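Local coordinates for uncharacterized protein DUF1185 (Bordetella bronchiseptica RB50, PDB 3BYQ), which is of unknown function but adopts a variant of the Bacillus chorismate mutase fold and may act in amino-acid metabolism, at residues 3-8 with 55-60; 7-12 with 153-158; 34-39 with 62-67; 118-123 with 131-136; 140-145 with 181-186. One frame throughout, in Å; residues are numbered along the deposited sequence.

In the fold
Interactions 1, 2 and 3 gather on one side of the chain's centre around the adjacent antiparallel strands 7-17 and 29-39. Helix 51-72 serves both interaction 1, which is partly buried, and interaction 3, which is buried; in each a serine hydroxyl meets a glutamate of the helix beside leucine packing. Interaction 2 is also buried, yet it is dominated by charge, with Asp-155 set among basic side chains beside other subunits. Arg-10 and Glu-67 join interactions 2 and 3 through a salt bridge. Interaction 4, near the chain centre, is largely apolar. Interaction 5, peripheral and water-bridged, touches it through Tyr-136, which packs on Val-142, His-145 and Lys-183.

Interaction 1 (3-8 with 55-60); sequences SLIEIR and AELRSL. With EDO (1,2-ethanediol), chain Q; EDO (1,2-ethanediol), chain X.
Glu-56 turns its carboxylate to the N-terminal arm and meets Ser-3 and Leu-4 with separate oxygens. OE1 accepts from Leu-4 N at 2.9 Å in a nearly straight bond (167°), met on its syn side and 24° out of the carboxylate plane. OE2 takes the hydroxyl of Ser-3; at 2.5 Å from OG the bond is very short, and its exact length is doubtful. Beside this polar pair the contact is apolar. Ile-5 comes tip to tip with Glu-56, its CD1 3.7 Å from Glu-56 CG, and the same methyl lies 3.9 Å from Leu-57 CD2. Further on, Ile-7 CD1 reaches Leu-60 CD1 at 4.0 Å. In the second shell, Ser-3 OG accepts from Ile-5 N at 3.0 Å, which fixes the hydroxyl while it donates to Glu-56. The glutamate arrives with CG anti to its backbone N (chi1 -163°) and an extended chain beyond. Leu-57 and Leu-60 rest in turn on Phe-164 of strand 161-169 and on helix 98-109. The arrangement is an ST turn leading into the first strand, held by a side chain of the helix that packs on the sheet.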
# COMPACT_ATOMS: atom_id res chain seq x y z
N SER B 3 25.58 16.04 -19.92
CA SER B 3 24.62 14.95 -19.94
C SER B 3 23.38 15.27 -19.15
O SER B 3 23.43 15.89 -18.09
CB SER B 3 25.23 13.68 -19.37
OG SER B 3 24.30 12.63 -19.39
N LEU B 4 22.27 14.80 -19.68
CA LEU B 4 20.97 14.94 -19.03
C LEU B 4 20.65 13.71 -18.19
O LEU B 4 19.54 13.59 -17.64
CB LEU B 4 19.87 15.07 -20.08
CG LEU B 4 19.88 16.34 -20.91
CD1 LEU B 4 18.88 16.25 -22.10
CD2 LEU B 4 19.58 17.52 -19.97
N ILE B 5 21.62 12.81 -18.10
CA ILE B 5 21.41 11.51 -17.43
C ILE B 5 22.31 11.36 -16.24
O ILE B 5 23.51 11.20 -16.38
CB ILE B 5 21.62 10.34 -18.39
CG1 ILE B 5 20.71 10.49 -19.62
CG2 ILE B 5 21.36 8.99 -17.65
CD1 ILE B 5 20.88 9.35 -20.63
N GLU B 6 21.71 11.42 -15.06
CA GLU B 6 22.45 11.26 -13.80
C GLU B 6 21.79 10.16 -12.98
O GLU B 6 20.71 10.36 -12.47
CB GLU B 6 22.45 12.56 -13.02
CG GLU B 6 23.12 13.68 -13.77
CD GLU B 6 22.97 15.02 -13.09
OE1 GLU B 6 22.40 15.10 -11.97
OE2 GLU B 6 23.43 16.01 -13.68
N ILE B 7 22.47 9.03 -12.85
CA ILE B 7 21.92 7.85 -12.14
C ILE B 7 22.22 7.85 -10.63
O ILE B 7 23.39 7.92 -10.22
CB ILE B 7 22.48 6.54 -12.76
CG1 ILE B 7 22.24 6.48 -14.27
CG2 ILE B 7 21.87 5.27 -12.07
CD1 ILE B 7 22.96 5.34 -14.95
N ARG B 8 21.18 7.74 -9.83
CA ARG B 8 21.31 7.67 -8.39
C ARG B 8 21.52 6.22 -7.95
O ARG B 8 22.38 5.90 -7.15
CB ARG B 8 20.07 8.25 -7.70
CG ARG B 8 20.20 8.16 -6.20
CD ARG B 8 19.20 8.99 -5.42
NE ARG B 8 17.81 8.63 -5.62
CZ ARG B 8 17.13 7.77 -4.88
NH1 ARG B 8 17.71 7.10 -3.92
NH2 ARG B 8 15.85 7.54 -5.15
N ALA B 55 16.61 11.40 -26.99
CA ALA B 55 17.77 10.96 -27.77
C ALA B 55 18.89 10.44 -26.89
O ALA B 55 19.45 9.35 -27.13
CB ALA B 55 18.30 12.11 -28.66
N GLU B 56 19.21 11.18 -25.84
CA GLU B 56 20.29 10.77 -24.95
C GLU B 56 19.97 9.49 -24.16
O GLU B 56 20.84 8.67 -23.90
CB GLU B 56 20.73 11.86 -24.00
CG GLU B 56 22.10 11.52 -23.42
CD GLU B 56 22.60 12.49 -22.37
OE1 GLU B 56 22.03 13.62 -22.28
OE2 GLU B 56 23.58 12.09 -21.68
N LEU B 57 18.69 9.32 -23.83
CA LEU B 57 18.22 8.16 -23.06
C LEU B 57 18.42 6.84 -23.78
O LEU B 57 18.41 5.79 -23.15
CB LEU B 57 16.76 8.34 -22.63
CG LEU B 57 16.57 9.31 -21.46
CD1 LEU B 57 15.08 9.76 -21.40
CD2 LEU B 57 17.06 8.70 -20.13
N ARG B 58 18.65 6.89 -25.08
CA ARG B 58 18.90 5.64 -25.81
C ARG B 58 20.09 4.91 -25.19
O ARG B 58 20.07 3.69 -25.09
CB ARG B 58 19.12 5.91 -27.30
CG ARG B 58 19.06 4.68 -28.18
CD ARG B 58 17.63 4.27 -28.52
NE ARG B 58 16.96 5.29 -29.32
CZ ARG B 58 17.16 5.48 -30.62
NH1 ARG B 58 17.94 4.66 -31.32
NH2 ARG B 58 16.53 6.45 -31.25
N SER B 59 21.09 5.67 -24.73
CA SER B 59 22.29 5.07 -24.11
C SER B 59 21.96 4.35 -22.81
O SER B 59 22.59 3.36 -22.46
CB SER B 59 23.40 6.10 -23.87
OG SER B 59 22.97 7.13 -23.01
N LEU B 60 21.00 4.88 -22.09
CA LEU B 60 20.52 4.25 -20.84
C LEU B 60 19.83 2.94 -21.21
O LEU B 60 19.99 1.93 -20.53
CB LEU B 60 19.56 5.17 -20.10
CG LEU B 60 19.09 4.65 -18.74
CD1 LEU B 60 20.28 4.51 -17.78
CD2 LEU B 60 17.99 5.56 -18.15
C1 EDO Q . 21.11 2.15 -29.90
O1 EDO Q . 21.77 3.42 -29.82
C2 EDO Q . 20.30 2.05 -31.19
O2 EDO Q . 18.91 1.89 -30.90
C1 EDO X . 23.06 20.11 -18.73
O1 EDO X . 22.37 21.35 -19.01
C2 EDO X . 22.12 19.00 -18.28
O2 EDO X . 22.37 18.58 -16.92

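Interaction 2 (7-12 with 153-158); sequences IRKRTL and IQDAPR. With EDO (1,2-ethanediol), chain F.
The guanidinium of Arg-8 has that of Arg-158 over one face, the CZ of each standing 3.7 Å above the other's plane and offset toward the rim; with the planes 44° apart this is no parallel stack. Asp-155 occupies an edge of both groups. Arg-8 grips it end-on, NH1 giving a salt bridge to OD2 at 2.9 Å and NH2 a hydrogen bond to the backbone O at 3.0 Å. Arg-158 grips side-on, NE to the same O and NH2 to OD2 at 2.8 Å. The two arginines share OD2 by different approaches, Arg-8 from above the carboxylate plane and Arg-158 on the anti side. Lys-9, its CE turned by chi3 (-68°), brings NZ tip to tip with the syn side of OD1, 2.9 Å away. Five bonds thus hold Asp-155, whose charge, with Glu-161 on Arg-8 NE, probably offsets the like charges so close together. Beside them Thr-11 CG2 presses on Ile-153 CD1 at a tight 3.5 Å. Glu-15 of the second subunit pairs with Lys-9, and its Glu-20 with Arg-158. This is a buried salt-bridge network at a subunit interface, linking a type I turn to a strand whose sheet continues into the second subunit.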
# COMPACT_ATOMS: atom_id res chain seq x y z
N ILE B 7 22.47 9.03 -12.85
CA ILE B 7 21.92 7.85 -12.14
C ILE B 7 22.22 7.85 -10.63
O ILE B 7 23.39 7.92 -10.22
CB ILE B 7 22.48 6.54 -12.76
CG1 ILE B 7 22.24 6.48 -14.27
CG2 ILE B 7 21.87 5.27 -12.07
CD1 ILE B 7 22.96 5.34 -14.95
N ARG B 8 21.18 7.74 -9.83
CA ARG B 8 21.31 7.67 -8.39
C ARG B 8 21.52 6.22 -7.95
O ARG B 8 22.38 5.90 -7.15
CB ARG B 8 20.07 8.25 -7.70
CG ARG B 8 20.20 8.16 -6.20
CD ARG B 8 19.20 8.99 -5.42
NE ARG B 8 17.81 8.63 -5.62
CZ ARG B 8 17.13 7.77 -4.88
NH1 ARG B 8 17.71 7.10 -3.92
NH2 ARG B 8 15.85 7.54 -5.15
N LYS B 9 20.65 5.37 -8.47
CA LYS B 9 20.69 3.94 -8.15
C LYS B 9 20.07 3.11 -9.21
O LYS B 9 19.36 3.60 -10.07
CB LYS B 9 20.03 3.66 -6.78
CG LYS B 9 18.58 3.93 -6.74
CD LYS B 9 18.06 3.89 -5.30
CE LYS B 9 18.09 2.53 -4.68
NZ LYS B 9 17.67 2.66 -3.21
N ARG B 10 20.39 1.83 -9.15
CA ARG B 10 19.91 0.84 -10.10
C ARG B 10 19.52 -0.42 -9.36
O ARG B 10 20.02 -0.69 -8.26
CB ARG B 10 21.04 0.50 -11.08
CG ARG B 10 21.37 1.57 -12.10
CD ARG B 10 22.62 1.23 -12.85
NE ARG B 10 22.45 0.07 -13.73
CZ ARG B 10 23.40 -0.49 -14.46
NH1 ARG B 10 24.60 0.05 -14.52
NH2 ARG B 10 23.12 -1.57 -15.17
N THR B 11 18.57 -1.15 -9.91
CA THR B 11 18.25 -2.47 -9.39
C THR B 11 18.16 -3.46 -10.52
O THR B 11 17.78 -3.12 -11.65
CB THR B 11 16.96 -2.52 -8.54
OG1 THR B 11 15.82 -2.25 -9.37
CG2 THR B 11 17.06 -1.53 -7.37
N LEU B 12 18.61 -4.66 -10.22
CA LEU B 12 18.48 -5.79 -11.12
C LEU B 12 17.69 -6.82 -10.35
O LEU B 12 18.05 -7.11 -9.23
CB LEU B 12 19.85 -6.34 -11.48
CG LEU B 12 19.90 -7.59 -12.36
CD1 LEU B 12 19.32 -7.28 -13.71
CD2 LEU B 12 21.33 -8.07 -12.50
N ILE B 153 11.04 0.45 -6.76
CA ILE B 153 12.16 0.69 -5.83
C ILE B 153 11.54 1.45 -4.68
O ILE B 153 10.84 2.44 -4.86
CB ILE B 153 13.35 1.44 -6.50
CG1 ILE B 153 13.94 0.54 -7.59
CG2 ILE B 153 14.46 1.81 -5.47
CD1 ILE B 153 15.09 1.18 -8.37
N GLN B 154 11.88 1.01 -3.48
CA GLN B 154 11.24 1.53 -2.29
C GLN B 154 11.26 3.05 -2.12
O GLN B 154 10.26 3.65 -1.70
CB GLN B 154 11.78 0.84 -1.05
CG GLN B 154 11.15 1.31 0.24
CD GLN B 154 11.86 2.53 0.83
OE1 GLN B 154 13.08 2.64 0.76
NE2 GLN B 154 11.09 3.44 1.43
N ASP B 155 12.41 3.63 -2.43
CA ASP B 155 12.63 5.05 -2.23
C ASP B 155 12.72 5.80 -3.56
O ASP B 155 13.36 6.85 -3.62
CB ASP B 155 13.89 5.27 -1.39
CG ASP B 155 15.17 4.96 -2.15
OD1 ASP B 155 15.14 4.03 -2.97
OD2 ASP B 155 16.17 5.70 -1.97
N ALA B 156 12.09 5.29 -4.57
CA ALA B 156 12.12 5.94 -5.88
C ALA B 156 10.85 5.69 -6.66
O ALA B 156 10.13 4.74 -6.36
CB ALA B 156 13.29 5.38 -6.71
N PRO B 157 10.56 6.58 -7.60
CA PRO B 157 11.24 7.83 -7.88
C PRO B 157 10.77 8.85 -6.87
O PRO B 157 9.56 8.95 -6.58
CB PRO B 157 10.70 8.23 -9.24
CG PRO B 157 9.38 7.63 -9.31
CD PRO B 157 9.42 6.38 -8.53
N ARG B 158 11.72 9.64 -6.40
CA ARG B 158 11.42 10.75 -5.51
C ARG B 158 10.79 11.79 -6.48
O ARG B 158 10.81 11.60 -7.68
CB ARG B 158 12.65 11.18 -4.74
CG ARG B 158 13.07 10.03 -3.81
CD ARG B 158 14.21 10.40 -3.01
NE ARG B 158 14.73 9.26 -2.28
CZ ARG B 158 15.74 9.34 -1.41
NH1 ARG B 158 16.28 10.50 -1.09
NH2 ARG B 158 16.19 8.24 -0.87
C1 EDO F . 14.73 -1.56 -4.13
O1 EDO F . 13.70 -1.22 -3.18
C2 EDO F . 15.40 -2.85 -3.71
O2 EDO F . 14.40 -3.84 -3.42

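Interaction 3 (34-39 with 62-67); sequences SCAVIR and TLLATE
Leu-64 and Ser-34 form the close part of this contact, where the helix nears the strand and their CA atoms are 5.7 Å apart. Leu-64 CG lies anti to its carbonyl carbon (chi1 -57°), and the two methyls beyond it divide the work: CD2 lies 3.4 Å from Ser-34 OG and CD1 3.7 Å from Ser-34 O. Ser-34 OG also meets Glu-67 OE1 at 2.4 Å, a hydrogen bond from OG so short that its length is doubtful. Farther along, the packing slackens. Ala-36 CB is 4.3 Å from Leu-64 CD2, and beyond it the strand draws away from residues 62-67, the axes running 149° apart in direction. The exposed side of the helix is at Leu-63; Thr-62 and Thr-66 face helix 98-109, and there Thr-66 OG1 bonds Thr-62 O at 2.8 Å, reaching it from the opposite face to Thr-66 N. Glu-67 is partly exposed; its side chain lies about 3 Å from a bound tetraethylene glycol, and OE1 has a second partner in Arg-10. Such packing of a helix across an inner strand, roughly antiparallel to it, is that of a helix layer on a mixed sheet, in a variant of the Bacillus chorismate mutase fold.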
# COMPACT_ATOMS: atom_id res chain seq x y z
N SER B 34 15.72 -4.67 -15.11
CA SER B 34 16.84 -3.79 -14.83
C SER B 34 16.26 -2.39 -14.81
O SER B 34 15.68 -1.96 -15.80
CB SER B 34 17.93 -3.89 -15.91
OG SER B 34 19.08 -3.09 -15.60
N CYS B 35 16.43 -1.71 -13.68
CA CYS B 35 15.91 -0.37 -13.45
C CYS B 35 17.02 0.61 -13.08
O CYS B 35 18.02 0.25 -12.40
CB CYS B 35 14.96 -0.38 -12.26
SG CYS B 35 13.57 -1.61 -12.39
N ALA B 36 16.81 1.85 -13.51
CA ALA B 36 17.68 2.97 -13.16
C ALA B 36 16.82 4.16 -12.73
O ALA B 36 15.83 4.51 -13.42
CB ALA B 36 18.57 3.38 -14.34
N VAL B 37 17.27 4.77 -11.64
CA VAL B 37 16.65 5.96 -11.06
C VAL B 37 17.54 7.13 -11.42
O VAL B 37 18.71 7.14 -11.08
CB VAL B 37 16.50 5.87 -9.55
CG1 VAL B 37 15.90 7.15 -9.00
CG2 VAL B 37 15.64 4.66 -9.16
N ILE B 38 16.97 8.06 -12.18
CA ILE B 38 17.70 9.24 -12.65
C ILE B 38 17.01 10.54 -12.25
O ILE B 38 15.86 10.56 -11.93
CB ILE B 38 17.96 9.22 -14.16
CG1 ILE B 38 16.71 9.57 -15.00
CG2 ILE B 38 18.55 7.85 -14.60
CD1 ILE B 38 17.01 9.89 -16.51
N ARG B 39 17.79 11.61 -12.20
CA ARG B 39 17.23 12.92 -11.93
C ARG B 39 16.38 13.32 -13.12
O ARG B 39 16.74 13.04 -14.27
CB ARG B 39 18.35 13.95 -11.73
CG ARG B 39 17.84 15.32 -11.35
CD ARG B 39 18.98 16.25 -10.99
NE ARG B 39 19.85 16.50 -12.12
CZ ARG B 39 19.62 17.38 -13.10
NH1 ARG B 39 18.49 18.07 -13.11
NH2 ARG B 39 20.51 17.52 -14.08
N THR B 62 20.44 1.10 -23.77
CA THR B 62 21.51 0.14 -24.14
C THR B 62 22.18 -0.46 -22.91
O THR B 62 22.40 -1.65 -22.82
CB THR B 62 22.54 0.79 -25.07
OG1 THR B 62 21.84 1.26 -26.24
CG2 THR B 62 23.64 -0.20 -25.46
N LEU B 63 22.44 0.39 -21.94
CA LEU B 63 23.08 -0.06 -20.71
C LEU B 63 22.26 -1.16 -20.01
O LEU B 63 22.77 -2.22 -19.61
CB LEU B 63 23.24 1.15 -19.76
CG LEU B 63 23.94 0.84 -18.43
CD1 LEU B 63 25.45 0.55 -18.61
CD2 LEU B 63 23.66 1.97 -17.44
N LEU B 64 20.98 -0.87 -19.84
CA LEU B 64 20.07 -1.79 -19.11
C LEU B 64 19.81 -3.06 -19.89
O LEU B 64 19.77 -4.16 -19.33
CB LEU B 64 18.75 -1.09 -18.76
CG LEU B 64 18.88 0.20 -17.93
CD1 LEU B 64 17.49 0.75 -17.53
CD2 LEU B 64 19.73 0.06 -16.73
N ALA B 65 19.65 -2.90 -21.20
CA ALA B 65 19.37 -4.07 -22.05
C ALA B 65 20.58 -4.99 -22.04
O ALA B 65 20.44 -6.19 -21.98
CB ALA B 65 18.99 -3.64 -23.51
N THR B 66 21.75 -4.40 -22.12
CA THR B 66 23.01 -5.19 -22.10
C THR B 66 23.15 -5.97 -20.80
O THR B 66 23.53 -7.14 -20.79
CB THR B 66 24.25 -4.30 -22.36
OG1 THR B 66 24.08 -3.67 -23.64
CG2 THR B 66 25.51 -5.11 -22.36
N GLU B 67 22.78 -5.33 -19.71
CA GLU B 67 22.86 -5.98 -18.41
C GLU B 67 21.95 -7.20 -18.35
O GLU B 67 22.29 -8.24 -17.79
CB GLU B 67 22.47 -5.02 -17.30
CG GLU B 67 22.55 -5.63 -15.95
CD GLU B 67 22.18 -4.67 -14.82
OE1 GLU B 67 21.34 -3.75 -15.04
OE2 GLU B 67 22.74 -4.85 -13.71

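Interaction 4 (118-123 with 131-136); sequences PAVKAV and MVPVHY
Pro-133 O is touched by Pro-118 CG at 3.4 Å and is hydrogen-bonded to Ser-81 OG of strand 79-86, which also makes a weak bond to Pro-118 O. No hydrogen bond passes directly between segments 118-123 and 131-136; carbon contacts join them. Pro-118 lies over one face of the His-135 imidazole in a CH-pi contact, CD 3.8 Å from the ring centroid and 17° off its normal. The ring's NE2 is bonded to Met-116 O, which helps to fix its rotation beneath the proline. At the other end Val-120 CG1, set between the backbone N and carbonyl carbon (chi1 62°), does all the closest touching: 3.4 Å from Met-131 O, 3.8 Å from Pro-133 CD and 4.1 Å from Val-132 CG2. Val-120 and Pro-133 also pack on Met-131 and Ala-119 of the fourth subunit. The two strands run antiparallel, 165° apart, and each pairs with strand 79-86, parallel for 119-123 and antiparallel for 130-136, as parts of one mixed sheet.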
# COMPACT_ATOMS: atom_id res chain seq x y z
N PRO B 118 6.09 -4.29 -25.37
CA PRO B 118 4.96 -3.76 -24.60
C PRO B 118 5.49 -2.85 -23.51
O PRO B 118 6.69 -2.82 -23.24
CB PRO B 118 4.26 -5.00 -24.09
CG PRO B 118 5.32 -5.93 -23.92
CD PRO B 118 6.35 -5.69 -25.00
N ALA B 119 4.59 -2.08 -22.92
CA ALA B 119 4.99 -1.07 -21.95
C ALA B 119 3.89 -0.69 -21.01
O ALA B 119 2.73 -0.95 -21.27
CB ALA B 119 5.43 0.20 -22.71
N VAL B 120 4.29 -0.13 -19.88
CA VAL B 120 3.35 0.52 -18.95
C VAL B 120 4.11 1.63 -18.27
O VAL B 120 5.31 1.56 -18.12
CB VAL B 120 2.69 -0.48 -17.97
CG1 VAL B 120 3.72 -1.17 -17.07
CG2 VAL B 120 1.53 0.18 -17.14
N LYS B 121 3.42 2.70 -17.92
CA LYS B 121 4.07 3.79 -17.21
C LYS B 121 3.08 4.47 -16.31
O LYS B 121 1.88 4.30 -16.43
CB LYS B 121 4.68 4.79 -18.14
CG LYS B 121 3.74 5.35 -19.11
CD LYS B 121 4.49 6.22 -20.16
CE LYS B 121 3.49 6.78 -21.11
NZ LYS B 121 2.86 5.72 -21.92
N ALA B 122 3.63 5.20 -15.36
CA ALA B 122 2.81 5.94 -14.39
C ALA B 122 3.62 7.10 -13.82
O ALA B 122 4.83 7.11 -13.90
CB ALA B 122 2.40 5.03 -13.24
N VAL B 123 2.90 8.10 -13.31
CA VAL B 123 3.47 9.17 -12.49
C VAL B 123 3.01 8.80 -11.09
O VAL B 123 1.83 8.58 -10.85
CB VAL B 123 2.95 10.56 -12.87
CG1 VAL B 123 3.49 11.59 -11.85
CG2 VAL B 123 3.34 10.88 -14.32
N MSE B 131 2.92 -3.60 -12.08
CA MSE B 131 2.97 -4.84 -12.86
C MSE B 131 3.34 -4.48 -14.27
O MSE B 131 2.69 -3.62 -14.88
CB MSE B 131 1.62 -5.57 -12.95
CG MSE B 131 1.04 -6.03 -11.66
SE MSE B 131 2.14 -7.26 -10.71
CE MSE B 131 2.27 -8.71 -11.97
N VAL B 132 4.37 -5.14 -14.79
CA VAL B 132 4.84 -4.87 -16.16
C VAL B 132 4.55 -6.05 -17.07
O VAL B 132 5.01 -7.16 -16.82
CB VAL B 132 6.38 -4.56 -16.19
CG1 VAL B 132 6.82 -4.21 -17.65
CG2 VAL B 132 6.68 -3.41 -15.23
N PRO B 133 3.78 -5.83 -18.12
CA PRO B 133 3.40 -6.98 -18.92
C PRO B 133 4.42 -7.28 -19.97
O PRO B 133 5.02 -6.36 -20.53
CB PRO B 133 2.12 -6.49 -19.59
CG PRO B 133 2.34 -5.04 -19.75
CD PRO B 133 3.04 -4.61 -18.52
N VAL B 134 4.61 -8.56 -20.24
CA VAL B 134 5.54 -9.00 -21.27
C VAL B 134 4.87 -9.85 -22.33
O VAL B 134 3.79 -10.44 -22.13
CB VAL B 134 6.75 -9.83 -20.71
CG1 VAL B 134 7.49 -9.06 -19.65
CG2 VAL B 134 6.31 -11.21 -20.13
N HIS B 135 5.48 -9.87 -23.50
CA HIS B 135 5.05 -10.78 -24.54
C HIS B 135 6.22 -11.27 -25.38
O HIS B 135 7.37 -10.84 -25.19
CB HIS B 135 3.86 -10.27 -25.34
CG HIS B 135 4.13 -9.08 -26.19
ND1 HIS B 135 3.29 -7.98 -26.18
CD2 HIS B 135 5.05 -8.84 -27.16
CE1 HIS B 135 3.71 -7.11 -27.08
NE2 HIS B 135 4.78 -7.60 -27.69
N TYR B 136 5.90 -12.23 -26.25
CA TYR B 136 6.94 -12.89 -27.09
C TYR B 136 7.60 -11.92 -28.04
O TYR B 136 6.94 -11.17 -28.78
CB TYR B 136 6.31 -14.05 -27.85
CG TYR B 136 7.22 -14.94 -28.65
CD1 TYR B 136 8.32 -15.53 -28.09
CD2 TYR B 136 6.90 -15.26 -29.95
CE1 TYR B 136 9.11 -16.40 -28.83
CE2 TYR B 136 7.66 -16.12 -30.69
CZ TYR B 136 8.77 -16.70 -30.13
OH TYR B 136 9.57 -17.55 -30.86

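Interaction 5 (140-145 with 181-186); sequences SYVRSH and LTKEAV
With chi1 169° Val-142 puts CG1 anti to its backbone N and CG2 beside it, anti to the carbonyl carbon; it crosses Leu-181 (CG anti to N, chi1 -171°) at about a right angle where two loops dock, the C-terminal one against the loop between strands 130-136 and 147-151. From there Val-142 CG2 touches Leu-181 CD2 at 3.9 Å and Val-186 CG2 more closely, at 3.6 Å. One direct backbone bond ties the loops: Arg-143 N to Leu-181 O, 3.1 Å. Three waters add bridges, one from Tyr-141 O to Leu-181 N, another from Ser-144 N to Leu-181 O, which it meets at 2.7 Å, and a third from Ser-144 OG to Lys-183 N. Lys-183 crosses His-145 with its CD 3.8 Å from CE1, and Glu-78 OE1 binds both Lys-183 NZ and His-145 NE2. Arg-143 is held by Leu-178 O and by Glu-100 of the fourth subunit. ND1 of His-145 shares a 2.7 Å hydrogen bond with Ser-144 OG, in the ring plane at its edge.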
# COMPACT_ATOMS: atom_id res chain seq x y z
N SER B 140 3.88 -11.00 -31.23
CA SER B 140 3.17 -10.55 -30.04
C SER B 140 1.98 -11.43 -29.66
O SER B 140 1.60 -11.46 -28.51
CB SER B 140 2.67 -9.10 -30.25
OG SER B 140 1.80 -9.03 -31.32
N TYR B 141 1.38 -12.11 -30.64
CA TYR B 141 0.18 -12.92 -30.37
C TYR B 141 0.40 -14.30 -29.79
O TYR B 141 -0.56 -14.99 -29.51
CB TYR B 141 -0.68 -13.06 -31.62
CG TYR B 141 -1.57 -11.86 -31.98
CD1 TYR B 141 -1.11 -10.83 -32.77
CD2 TYR B 141 -2.86 -11.78 -31.49
CE1 TYR B 141 -1.91 -9.73 -33.06
CE2 TYR B 141 -3.68 -10.71 -31.78
CZ TYR B 141 -3.20 -9.69 -32.57
OH TYR B 141 -4.05 -8.65 -32.84
N VAL B 142 1.65 -14.72 -29.59
CA VAL B 142 1.89 -16.10 -29.04
C VAL B 142 1.34 -16.15 -27.63
O VAL B 142 1.90 -15.58 -26.69
CB VAL B 142 3.36 -16.51 -29.14
CG1 VAL B 142 3.65 -17.78 -28.35
CG2 VAL B 142 3.75 -16.65 -30.63
N ARG B 143 0.26 -16.92 -27.49
CA ARG B 143 -0.55 -16.85 -26.27
C ARG B 143 0.10 -17.35 -25.00
O ARG B 143 -0.15 -16.85 -23.89
CB ARG B 143 -1.90 -17.54 -26.50
CG ARG B 143 -2.90 -17.29 -25.40
CD ARG B 143 -4.19 -17.94 -25.74
NE ARG B 143 -4.87 -17.25 -26.83
CZ ARG B 143 -5.96 -17.68 -27.43
NH1 ARG B 143 -6.45 -18.85 -27.11
NH2 ARG B 143 -6.54 -16.96 -28.38
N SER B 144 0.94 -18.35 -25.16
CA SER B 144 1.62 -18.98 -24.05
C SER B 144 2.57 -18.05 -23.27
O SER B 144 2.89 -18.31 -22.11
CB SER B 144 2.47 -20.13 -24.56
OG SER B 144 3.35 -19.72 -25.61
N HIS B 145 2.98 -16.98 -23.93
CA HIS B 145 4.03 -16.10 -23.41
C HIS B 145 3.59 -14.84 -22.68
O HIS B 145 4.40 -14.21 -22.05
CB HIS B 145 5.03 -15.76 -24.51
CG HIS B 145 5.96 -16.89 -24.82
ND1 HIS B 145 5.51 -18.15 -25.18
CD2 HIS B 145 7.31 -16.92 -24.93
CE1 HIS B 145 6.56 -18.92 -25.43
NE2 HIS B 145 7.66 -18.21 -25.25
N LEU B 181 -1.91 -18.94 -30.76
CA LEU B 181 -0.73 -18.99 -31.63
C LEU B 181 0.44 -19.49 -30.85
O LEU B 181 0.66 -19.06 -29.74
CB LEU B 181 -0.42 -17.60 -32.20
CG LEU B 181 0.66 -17.54 -33.28
CD1 LEU B 181 0.15 -18.13 -34.60
CD2 LEU B 181 1.18 -16.11 -33.46
N THR B 182 1.18 -20.42 -31.44
CA THR B 182 2.36 -21.00 -30.84
C THR B 182 3.57 -20.51 -31.56
O THR B 182 3.49 -19.97 -32.63
CB THR B 182 2.37 -22.54 -30.96
OG1 THR B 182 2.44 -22.91 -32.34
CG2 THR B 182 1.11 -23.14 -30.31
N LYS B 183 4.72 -20.71 -30.94
CA LYS B 183 6.02 -20.31 -31.53
C LYS B 183 6.19 -20.98 -32.87
O LYS B 183 6.65 -20.37 -33.83
CB LYS B 183 7.19 -20.66 -30.62
CG LYS B 183 7.20 -19.88 -29.35
CD LYS B 183 8.47 -20.12 -28.54
CE LYS B 183 8.68 -21.55 -28.13
NZ LYS B 183 9.91 -21.57 -27.30
N GLU B 184 5.79 -22.24 -32.94
CA GLU B 184 5.90 -23.03 -34.16
C GLU B 184 4.96 -22.57 -35.26
O GLU B 184 5.21 -22.78 -36.45
CB GLU B 184 5.63 -24.52 -33.88
CG GLU B 184 6.67 -25.16 -33.01
CD GLU B 184 6.48 -24.96 -31.51
OE1 GLU B 184 5.53 -24.26 -31.05
OE2 GLU B 184 7.30 -25.52 -30.77
N ALA B 185 3.88 -21.93 -34.86
CA ALA B 185 2.87 -21.46 -35.81
C ALA B 185 3.14 -20.07 -36.35
O ALA B 185 2.51 -19.66 -37.29
CB ALA B 185 1.47 -21.49 -35.17
N VAL B 186 4.11 -19.38 -35.78
CA VAL B 186 4.44 -18.03 -36.27
C VAL B 186 4.87 -18.16 -37.74
O VAL B 186 5.83 -18.88 -38.08
CB VAL B 186 5.51 -17.35 -35.42
CG1 VAL B 186 6.05 -16.05 -36.11
CG2 VAL B 186 5.00 -17.06 -34.01
O HOH W 1 -2.88 -16.24 -30.03
O HOH W 2 0.36 -20.35 -27.38
O HOH W 3 4.08 -21.34 -27.91